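Prolyl endopeptidase (Myxococcus xanthus, PDB 2BKL) is a serine peptidase of the prolyl oligopeptidase family that probably hydrolyses oligopeptides on the carboxyl side of proline and, far less, of alanine. Local coordinates at residues A143-V148 and D616-P621; D163-G168 and F182-L187; M610-H615 and A641-E646. One frame throughout, in Å; residues are numbered along the deposited sequence.

Interaction 1: A143-V148 and D616-P621; sequences AADEAV and DDRVDP. With ZAH (N-[(benzyloxy)carbonyl]-L-alanyl-L-proline), chain C.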
loop_
_atom_site.group_PDB
_atom_site.type_symbol
_atom_site.label_atom_id
_atom_site.label_comp_id
_atom_site.label_asym_id
_atom_site.label_seq_id
_atom_site.Cartn_x
_atom_site.Cartn_y
_atom_site.Cartn_z
ATOM N N ALA A 143 -14.579 -1.262 -4.679
ATOM C CA ALA A 143 -13.274 -1.548 -4.059
ATOM C C ALA A 143 -12.724 -0.343 -3.293
ATOM O O ALA A 143 -11.513 -0.191 -3.112
ATOM C CB ALA A 143 -12.265 -2.062 -5.103
ATOM N N ALA A 144 -13.623 0.506 -2.803
ATOM C CA ALA A 144 -13.239 1.643 -1.971
ATOM C C ALA A 144 -13.043 1.187 -0.516
ATOM O O ALA A 144 -13.117 -0.019 -0.206
ATOM C CB ALA A 144 -14.251 2.759 -2.090
ATOM N N ASP A 145 -12.703 2.097 0.383
ATOM C CA ASP A 145 -12.363 1.681 1.743
ATOM C C ASP A 145 -13.572 1.315 2.599
ATOM O O ASP A 145 -13.489 0.419 3.448
ATOM C CB ASP A 145 -11.587 2.771 2.478
ATOM C CG ASP A 145 -10.181 2.959 1.958
ATOM O OD1 ASP A 145 -9.697 2.228 1.049
ATOM O OD2 ASP A 145 -9.506 3.905 2.409
ATOM N N GLU A 146 -14.695 1.974 2.365
ATOM C CA GLU A 146 -15.896 1.737 3.136
ATOM C C GLU A 146 -16.258 0.259 2.975
ATOM O O GLU A 146 -16.283 -0.275 1.853
ATOM C CB GLU A 146 -17.066 2.639 2.662
ATOM C CG GLU A 146 -18.212 2.759 3.671
ATOM C CD GLU A 146 -17.828 3.508 4.949
ATOM O OE1 GLU A 146 -16.913 4.343 4.907
ATOM O OE2 GLU A 146 -18.444 3.253 6.019
ATOM N N ALA A 147 -16.568 -0.389 4.087
ATOM C CA ALA A 147 -16.794 -1.830 4.104
ATOM C C ALA A 147 -17.931 -2.223 5.052
ATOM O O ALA A 147 -18.105 -1.622 6.111
ATOM C CB ALA A 147 -15.525 -2.556 4.532
ATOM N N VAL A 148 -18.638 -3.278 4.681
ATOM C CA VAL A 148 -19.621 -3.902 5.546
ATOM C C VAL A 148 -19.193 -5.329 5.796
ATOM O O VAL A 148 -18.906 -6.074 4.860
ATOM C CB VAL A 148 -21.027 -3.839 4.878
ATOM C CG1 VAL A 148 -22.093 -4.574 5.698
ATOM C CG2 VAL A 148 -21.412 -2.388 4.602
ATOM N N ASP A 616 -12.527 7.384 -4.796
ATOM C CA ASP A 616 -11.436 7.380 -3.813
ATOM C C ASP A 616 -11.875 8.101 -2.542
ATOM O O ASP A 616 -11.918 9.329 -2.467
ATOM C CB ASP A 616 -10.182 8.002 -4.417
ATOM C CG ASP A 616 -8.946 7.775 -3.584
ATOM O OD1 ASP A 616 -9.066 7.428 -2.367
ATOM O OD2 ASP A 616 -7.815 7.915 -4.103
ATOM N N ASP A 617 -12.222 7.298 -1.545
ATOM C CA ASP A 617 -12.632 7.798 -0.227
ATOM C C ASP A 617 -11.492 7.853 0.797
ATOM O O ASP A 617 -11.709 7.948 2.009
ATOM C CB ASP A 617 -13.839 7.000 0.345
ATOM C CG ASP A 617 -13.562 5.515 0.533
ATOM O OD1 ASP A 617 -12.518 5.020 0.065
ATOM O OD2 ASP A 617 -14.400 4.788 1.168
ATOM N N ARG A 618 -10.278 7.811 0.305
ATOM C CA ARG A 618 -9.086 7.932 1.139
ATOM C C ARG A 618 -8.373 9.237 0.815
ATOM O O ARG A 618 -8.268 10.119 1.673
ATOM C CB ARG A 618 -8.175 6.731 0.932
ATOM C CG ARG A 618 -7.085 6.640 1.992
ATOM C CD ARG A 618 -6.070 5.497 1.856
ATOM N NE ARG A 618 -6.716 4.195 1.717
ATOM C CZ ARG A 618 -6.067 3.059 1.457
ATOM N NH1 ARG A 618 -4.747 3.017 1.384
ATOM N NH2 ARG A 618 -6.746 1.930 1.288
ATOM N N VAL A 619 -7.880 9.339 -0.423
ATOM C CA VAL A 619 -7.242 10.535 -0.947
ATOM C C VAL A 619 -8.232 11.301 -1.786
ATOM O O VAL A 619 -8.704 10.821 -2.819
ATOM C CB VAL A 619 -6.002 10.164 -1.791
ATOM C CG1 VAL A 619 -5.439 11.393 -2.528
ATOM C CG2 VAL A 619 -4.920 9.531 -0.886
ATOM N N ASP A 620 -8.581 12.501 -1.365
ATOM C CA ASP A 620 -9.647 13.209 -2.041
ATOM C C ASP A 620 -9.291 13.499 -3.495
ATOM O O ASP A 620 -8.185 13.975 -3.769
ATOM C CB ASP A 620 -9.960 14.501 -1.300
ATOM C CG ASP A 620 -11.292 15.052 -1.662
ATOM O OD1 ASP A 620 -11.411 15.547 -2.790
ATOM O OD2 ASP A 620 -12.271 14.999 -0.883
ATOM N N PRO A 621 -10.178 13.179 -4.433
ATOM C CA PRO A 621 -9.917 13.473 -5.847
ATOM C C PRO A 621 -9.720 14.945 -6.186
ATOM O O PRO A 621 -9.254 15.245 -7.255
ATOM C CB PRO A 621 -11.161 12.909 -6.547
ATOM C CG PRO A 621 -11.646 11.808 -5.591
ATOM C CD PRO A 621 -11.433 12.424 -4.256
HETATM C C1 ZAH C . -1.275 6.848 -0.370
HETATM O O2 ZAH C . 0.123 6.997 -0.265
HETATM C C3 ZAH C . -2.031 7.332 0.890
HETATM C C4 ZAH C . -1.835 8.832 1.130
HETATM C C5 ZAH C . -0.635 8.969 2.059
HETATM C C6 ZAH C . -0.519 7.673 2.818
HETATM N N7 ZAH C . -1.490 6.805 2.163
HETATM C C8 ZAH C . -1.786 5.589 2.615
HETATM O O9 ZAH C . -2.733 4.912 1.990
HETATM C C10 ZAH C . -1.288 5.087 3.988
HETATM C C11 ZAH C . 0.098 4.516 3.687
HETATM N N14 ZAH C . -2.119 4.032 4.514
HETATM C C15 ZAH C . -3.301 4.285 5.025
HETATM O O16 ZAH C . -3.741 5.508 5.162
HETATM O O17 ZAH C . -4.093 3.177 5.471
HETATM C C18 ZAH C . -5.442 3.533 5.868
HETATM C C19 ZAH C . -6.330 2.298 6.053
HETATM C C20 ZAH C . -6.039 1.394 7.083
HETATM C C21 ZAH C . -6.833 0.260 7.256
HETATM C C22 ZAH C . -7.927 0.045 6.414
HETATM C C23 ZAH C . -8.237 0.957 5.400
HETATM C C24 ZAH C . -7.434 2.082 5.220
HETATM O O HOH W 1 -10.558 3.823 -1.542
HETATM O O HOH W 2 -10.759 5.850 3.762
HETATM O O HOH W 3 -15.154 5.980 3.565
#
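The guanidinium of R618 has the D145 carboxylate and ZAH O9 at its edge, the carboxylate plane turned 34° from its own, while C24, on the phenyl ring of the ligand's benzyl group, lies over one face, offset toward the rim. This salt bridge spans the interface between the β-propeller and the α/β-hydrolase domain, in the ligand pocket. R618 grips side-on: NE donates to the syn lone pair of D145 OD2 at 2.9 Å, and NH2 to D145 OD1 at 3.0 Å. NH1 donates to ZAH O9 at 2.8 Å, and the two-point grip by D145 would hold the guanidinium in a fixed rotation for this bond.

A second carboxylate, D617, reaches from the hydrolase side to the backbone of the propeller loop. Its OD1 accepts from D145 N at 2.9 Å and its OD2 from E146 N at 3.1 Å, both through syn lone pairs. E146 OE1 forms a salt bridge with R198. D616, probably the triad acid, hydrogen-bonds H651 through OD2, and its OD1 makes an Asx turn with R618 N. Between the two domains, one water donates to both D145 OD2, at 2.7 Å, and D617 O, at 2.9 Å.

Interaction 2: D163-G168 and F182-L187; sequences DVIEGG and FYYEWL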
loop_
_atom_site.group_PDB
_atom_site.type_symbol
_atom_site.label_atom_id
_atom_site.label_comp_id
_atom_site.label_asym_id
_atom_site.label_seq_id
_atom_site.Cartn_x
_atom_site.Cartn_y
_atom_site.Cartn_z
ATOM N N ASP A 163 -25.660 -11.283 11.113
ATOM C CA ASP A 163 -24.288 -10.865 11.347
ATOM C C ASP A 163 -23.842 -9.976 10.192
ATOM O O ASP A 163 -23.081 -10.374 9.304
ATOM C CB ASP A 163 -23.376 -12.089 11.485
ATOM C CG ASP A 163 -23.881 -13.063 12.526
ATOM O OD1 ASP A 163 -23.979 -12.660 13.700
ATOM O OD2 ASP A 163 -24.212 -14.229 12.239
ATOM N N VAL A 164 -24.339 -8.755 10.215
ATOM C CA VAL A 164 -24.071 -7.788 9.166
ATOM C C VAL A 164 -23.730 -6.499 9.884
ATOM O O VAL A 164 -24.545 -5.980 10.652
ATOM C CB VAL A 164 -25.279 -7.557 8.252
ATOM C CG1 VAL A 164 -24.961 -6.474 7.213
ATOM C CG2 VAL A 164 -25.737 -8.861 7.598
ATOM N N ILE A 165 -22.521 -5.993 9.672
ATOM C CA ILE A 165 -22.044 -4.864 10.428
ATOM C C ILE A 165 -21.499 -3.770 9.518
ATOM O O ILE A 165 -20.433 -3.924 8.886
ATOM C CB ILE A 165 -20.962 -5.297 11.442
ATOM C CG1 ILE A 165 -21.344 -6.549 12.243
ATOM C CG2 ILE A 165 -20.672 -4.163 12.383
ATOM C CD1 ILE A 165 -20.241 -7.072 13.132
ATOM N N GLU A 166 -22.214 -2.654 9.417
ATOM C CA GLU A 166 -21.687 -1.494 8.711
ATOM C C GLU A 166 -20.578 -0.819 9.543
ATOM O O GLU A 166 -20.397 -1.108 10.720
ATOM C CB GLU A 166 -22.820 -0.521 8.327
ATOM C CG GLU A 166 -23.836 -1.185 7.393
ATOM C CD GLU A 166 -24.818 -0.246 6.693
ATOM O OE1 GLU A 166 -24.562 0.969 6.608
ATOM O OE2 GLU A 166 -25.847 -0.762 6.195
ATOM N N GLY A 167 -19.804 0.035 8.917
ATOM C CA GLY A 167 -18.714 0.681 9.598
ATOM C C GLY A 167 -17.482 -0.179 9.814
ATOM O O GLY A 167 -16.702 0.075 10.745
ATOM N N GLY A 168 -17.258 -1.136 8.911
ATOM C CA GLY A 168 -16.140 -2.046 9.015
ATOM C C GLY A 168 -14.882 -1.689 8.269
ATOM O O GLY A 168 -14.005 -2.543 8.125
ATOM N N PHE A 182 -16.182 -12.561 17.211
ATOM C CA PHE A 182 -14.899 -11.962 16.888
ATOM C C PHE A 182 -14.797 -10.521 17.402
ATOM O O PHE A 182 -15.802 -9.794 17.524
ATOM C CB PHE A 182 -14.652 -12.006 15.390
ATOM C CG PHE A 182 -15.772 -11.444 14.555
ATOM C CD1 PHE A 182 -15.888 -10.051 14.354
ATOM C CD2 PHE A 182 -16.665 -12.289 13.907
ATOM C CE1 PHE A 182 -16.928 -9.551 13.560
ATOM C CE2 PHE A 182 -17.700 -11.769 13.104
ATOM C CZ PHE A 182 -17.806 -10.421 12.932
ATOM N N TYR A 183 -13.577 -10.130 17.747
ATOM C CA TYR A 183 -13.223 -8.730 18.003
ATOM C C TYR A 183 -13.004 -8.012 16.692
ATOM O O TYR A 183 -12.486 -8.583 15.740
ATOM C CB TYR A 183 -11.932 -8.658 18.815
ATOM C CG TYR A 183 -12.051 -9.191 20.227
ATOM C CD1 TYR A 183 -12.483 -8.381 21.287
ATOM C CD2 TYR A 183 -11.689 -10.500 20.532
ATOM C CE1 TYR A 183 -12.573 -8.851 22.545
ATOM C CE2 TYR A 183 -11.813 -10.987 21.810
ATOM C CZ TYR A 183 -12.237 -10.152 22.814
ATOM O OH TYR A 183 -12.352 -10.593 24.111
ATOM N N TYR A 184 -13.362 -6.743 16.630
ATOM C CA TYR A 184 -13.164 -5.976 15.403
ATOM C C TYR A 184 -13.187 -4.480 15.685
ATOM O O TYR A 184 -13.684 -4.024 16.711
ATOM C CB TYR A 184 -14.220 -6.332 14.329
ATOM C CG TYR A 184 -15.613 -5.885 14.709
ATOM C CD1 TYR A 184 -16.362 -6.537 15.685
ATOM C CD2 TYR A 184 -16.149 -4.730 14.183
ATOM C CE1 TYR A 184 -17.630 -6.085 16.062
ATOM C CE2 TYR A 184 -17.419 -4.282 14.548
ATOM C CZ TYR A 184 -18.146 -4.947 15.505
ATOM O OH TYR A 184 -19.389 -4.494 15.881
ATOM N N GLU A 185 -12.650 -3.741 14.730
ATOM C CA GLU A 185 -12.548 -2.283 14.737
ATOM C C GLU A 185 -13.756 -1.721 14.012
ATOM O O GLU A 185 -14.032 -2.091 12.874
ATOM C CB GLU A 185 -11.297 -1.852 14.004
ATOM C CG GLU A 185 -9.974 -2.368 14.553
ATOM C CD GLU A 185 -9.712 -3.878 14.467
ATOM O OE1 GLU A 185 -10.185 -4.572 13.567
ATOM O OE2 GLU A 185 -8.997 -4.429 15.357
ATOM N N TRP A 186 -14.490 -0.834 14.689
ATOM C CA TRP A 186 -15.792 -0.356 14.238
ATOM C C TRP A 186 -15.828 1.174 14.171
ATOM O O TRP A 186 -15.318 1.846 15.063
ATOM C CB TRP A 186 -16.879 -0.823 15.224
ATOM C CG TRP A 186 -18.247 -0.467 14.781
ATOM C CD1 TRP A 186 -18.914 -0.915 13.669
ATOM C CD2 TRP A 186 -19.147 0.409 15.454
ATOM N NE1 TRP A 186 -20.169 -0.349 13.610
ATOM C CE2 TRP A 186 -20.342 0.448 14.703
ATOM C CE3 TRP A 186 -19.070 1.156 16.626
ATOM C CZ2 TRP A 186 -21.439 1.223 15.086
ATOM C CZ3 TRP A 186 -20.162 1.923 17.009
ATOM C CH2 TRP A 186 -21.321 1.947 16.242
ATOM N N LEU A 187 -16.482 1.714 13.141
ATOM C CA LEU A 187 -16.799 3.145 13.059
ATOM C C LEU A 187 -18.300 3.347 13.160
ATOM O O LEU A 187 -19.070 2.625 12.522
ATOM C CB LEU A 187 -16.333 3.724 11.732
ATOM C CG LEU A 187 -14.837 3.840 11.525
ATOM C CD1 LEU A 187 -14.515 4.161 10.093
ATOM C CD2 LEU A 187 -14.259 4.915 12.416
HETATM O O HOH W 4 -13.941 -0.009 11.039
#
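I165 packs into a group of three aromatic side chains, F182, Y184 and W186, on the strand that ends at W186. From its CB, which points toward that strand, the side chain divides. CG2, anti to the backbone N, lies 3.7 Å from Y184 OH and also approaches W186 CD1, at 3.9 Å. The other branch runs through CG1, anti to the carbonyl carbon, and the extended chi2 of 174° carries CD1 onward to the Y184 ring. There CD1 sits over one face in a CH-pi contact, 4.2 Å from the ring centroid and 27° off the normal. The same methyl touches F182 CZ at 4.1 Å, so it bridges two rings, and the I165 and Y184 side chains meet tip to tip. The hydroxyl of Y184 is engaged beyond the contact by D216 and R205, which anchors the far end of the ring that I165 packs against.

Further along, polar contacts take over. W186 reaches back with its indole, and NE1 makes a weak hydrogen bond to E166 O, which lies at the indole edge. G167 O accepts from L187 N at 2.9 Å, in the carbonyl plane on a lone pair, and a water donates to both G167 O and E185 O. G167 has a positive phi (77°), and a side chain there would run into L187 O; its CA instead makes a CA-H...O contact with that oxygen, at 3.5 Å. R205, on the next strand, forms a cation-pi pair with W186. The arrangement is that of a loop packed against a strand of a four-stranded antiparallel blade, as in the β-propeller of prolyl oligopeptidases.

Interaction 3: M610-H615 and A641-E646; sequences MMAADH and ALLRIE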
loop_
_atom_site.group_PDB
_atom_site.type_symbol
_atom_site.label_atom_id
_atom_site.label_comp_id
_atom_site.label_asym_id
_atom_site.label_seq_id
_atom_site.Cartn_x
_atom_site.Cartn_y
_atom_site.Cartn_z
ATOM N N MET A 610 -2.748 12.356 -15.451
ATOM C CA MET A 610 -3.279 12.236 -14.095
ATOM C C MET A 610 -4.207 11.039 -14.113
ATOM O O MET A 610 -5.223 11.045 -14.838
ATOM C CB MET A 610 -4.184 13.429 -13.819
ATOM C CG MET A 610 -3.700 14.723 -13.209
ATOM S SD MET A 610 -2.077 14.828 -12.687
ATOM C CE MET A 610 -2.410 15.396 -11.003
ATOM N N MET A 611 -3.950 10.051 -13.290
ATOM C CA MET A 611 -4.784 8.858 -13.214
ATOM C C MET A 611 -5.592 8.884 -11.935
ATOM O O MET A 611 -5.141 8.484 -10.849
ATOM C CB MET A 611 -3.976 7.588 -13.320
ATOM C CG MET A 611 -3.035 7.643 -14.457
ATOM S SD MET A 611 -2.414 6.169 -15.262
ATOM C CE MET A 611 -3.914 5.179 -15.621
ATOM N N ALA A 612 -6.822 9.335 -12.073
ATOM C CA ALA A 612 -7.721 9.528 -10.938
ATOM C C ALA A 612 -8.757 8.417 -10.879
ATOM O O ALA A 612 -8.905 7.613 -11.795
ATOM C CB ALA A 612 -8.391 10.867 -11.052
ATOM N N ALA A 613 -9.422 8.348 -9.734
ATOM C CA ALA A 613 -10.435 7.345 -9.428
ATOM C C ALA A 613 -11.653 8.055 -8.869
ATOM O O ALA A 613 -11.530 8.864 -7.941
ATOM C CB ALA A 613 -9.908 6.360 -8.425
ATOM N N ASP A 614 -12.826 7.716 -9.386
ATOM C CA ASP A 614 -14.060 8.425 -9.034
ATOM C C ASP A 614 -14.599 8.185 -7.629
ATOM O O ASP A 614 -15.398 8.985 -7.148
ATOM C CB ASP A 614 -15.172 8.216 -10.077
ATOM C CG ASP A 614 -15.733 6.815 -10.116
ATOM O OD1 ASP A 614 -15.251 5.934 -9.370
ATOM O OD2 ASP A 614 -16.676 6.534 -10.900
ATOM N N HIS A 615 -14.179 7.104 -6.978
ATOM C CA HIS A 615 -14.701 6.763 -5.657
ATOM C C HIS A 615 -13.579 6.604 -4.642
ATOM O O HIS A 615 -13.688 5.834 -3.699
ATOM C CB HIS A 615 -15.521 5.473 -5.710
ATOM C CG HIS A 615 -16.950 5.679 -6.067
ATOM N ND1 HIS A 615 -17.417 5.555 -7.355
ATOM C CD2 HIS A 615 -18.020 5.989 -5.300
ATOM C CE1 HIS A 615 -18.719 5.778 -7.371
ATOM N NE2 HIS A 615 -19.112 6.044 -6.138
ATOM N N ALA A 641 -1.640 17.824 -20.805
ATOM C CA ALA A 641 -1.945 17.559 -19.391
ATOM C C ALA A 641 -3.365 17.011 -19.354
ATOM O O ALA A 641 -4.294 17.728 -19.704
ATOM C CB ALA A 641 -1.811 18.823 -18.561
ATOM N N LEU A 642 -3.522 15.741 -18.991
ATOM C CA LEU A 642 -4.768 15.008 -19.114
ATOM C C LEU A 642 -5.238 14.517 -17.777
ATOM O O LEU A 642 -4.415 14.049 -16.991
ATOM C CB LEU A 642 -4.582 13.811 -20.064
ATOM C CG LEU A 642 -4.063 14.120 -21.469
ATOM C CD1 LEU A 642 -3.792 12.860 -22.248
ATOM C CD2 LEU A 642 -5.023 14.994 -22.231
ATOM N N LEU A 643 -6.539 14.595 -17.519
ATOM C CA LEU A 643 -7.147 14.023 -16.340
ATOM C C LEU A 643 -8.028 12.847 -16.754
ATOM O O LEU A 643 -9.095 13.032 -17.319
ATOM C CB LEU A 643 -7.974 15.089 -15.591
ATOM C CG LEU A 643 -8.751 14.590 -14.365
ATOM C CD1 LEU A 643 -7.838 14.105 -13.260
ATOM C CD2 LEU A 643 -9.672 15.690 -13.825
ATOM N N ARG A 644 -7.566 11.640 -16.476
ATOM C CA ARG A 644 -8.297 10.415 -16.739
ATOM C C ARG A 644 -8.975 9.926 -15.457
ATOM O O ARG A 644 -8.280 9.685 -14.469
ATOM C CB ARG A 644 -7.311 9.386 -17.216
ATOM C CG ARG A 644 -7.910 8.054 -17.662
ATOM C CD ARG A 644 -6.851 6.975 -17.774
ATOM N NE ARG A 644 -7.320 5.739 -18.355
ATOM C CZ ARG A 644 -7.951 4.769 -17.699
ATOM N NH1 ARG A 644 -8.234 4.850 -16.419
ATOM N NH2 ARG A 644 -8.315 3.691 -18.371
ATOM N N ILE A 645 -10.293 9.768 -15.452
ATOM C CA ILE A 645 -11.002 9.384 -14.255
ATOM C C ILE A 645 -11.529 7.971 -14.410
ATOM O O ILE A 645 -12.382 7.706 -15.262
ATOM C CB ILE A 645 -12.135 10.378 -13.939
ATOM C CG1 ILE A 645 -11.605 11.836 -13.871
ATOM C CG2 ILE A 645 -12.867 9.971 -12.642
ATOM C CD1 ILE A 645 -12.732 12.903 -13.736
ATOM N N GLU A 646 -11.020 7.051 -13.610
ATOM C CA GLU A 646 -11.474 5.673 -13.683
ATOM C C GLU A 646 -12.828 5.548 -13.012
ATOM O O GLU A 646 -13.013 6.039 -11.903
ATOM C CB GLU A 646 -10.457 4.783 -12.979
ATOM C CG GLU A 646 -10.739 3.286 -12.998
ATOM C CD GLU A 646 -10.254 2.578 -14.244
ATOM O OE1 GLU A 646 -9.100 2.817 -14.669
ATOM O OE2 GLU A 646 -11.004 1.701 -14.743
#
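M610 N donates to L642 O at 2.8 Å, in the ladder between two parallel strands that are joined through helix 622-632 in a beta-alpha-beta unit of the α/β-hydrolase domain. The short strand segments run 28° apart, and strand 641-646 is the outermost at this end of the sheet. M610 O then accepts from R644 N, while M610 CB packs on L643 CD1 at 3.8 Å.

M611 lies on the other face, with R644. The arginine chain is extended from CG to NE, and its NH1 donates to E646 OE1 at 2.8 Å in a salt bridge along the same strand; NE pairs with D666 of helix 657-674. An alanine in place of R644 would probably leave E646 and D666 without this shared positive charge.

A612 continues the ladder both ways: its N donates to R644 O, and its O accepts from E646 N, which stands above the carbonyl plane. Its CB returns to the face of M610 and rests 4.0 Å from L643 CD1. A613 pairs with E646 on the face of M611. D614 follows; its carboxylate accepts from the backbone N atoms of N648 and A649, securing the loop just past E646. D614 CB packs against I645 CG2 at 3.9 Å, and D614 N donates to E646 O at 3.0 Å.

Overall arrangement
The three contacts run from the propeller through the domain interface into the hydrolase sheet. Interaction 2, between blade strand 181-186 and the loop before strand 174-175 in the propeller, joins interaction 1, whose centre is 17 Å away, directly: A147 O probably accepts from G168 N, and V148 packs on V164 and I165. Interaction 3 has its centre 15 Å from that of interaction 1, and H615 leads straight into D616. Interactions 2 and 3 do not touch, their centres being 31 Å apart. Both segments of interaction 2 fall between those of interaction 1, and 616-621 falls between the two segments of interaction 3. Interaction 1 thus joins the propeller and hydrolase domains beside the bound ligand.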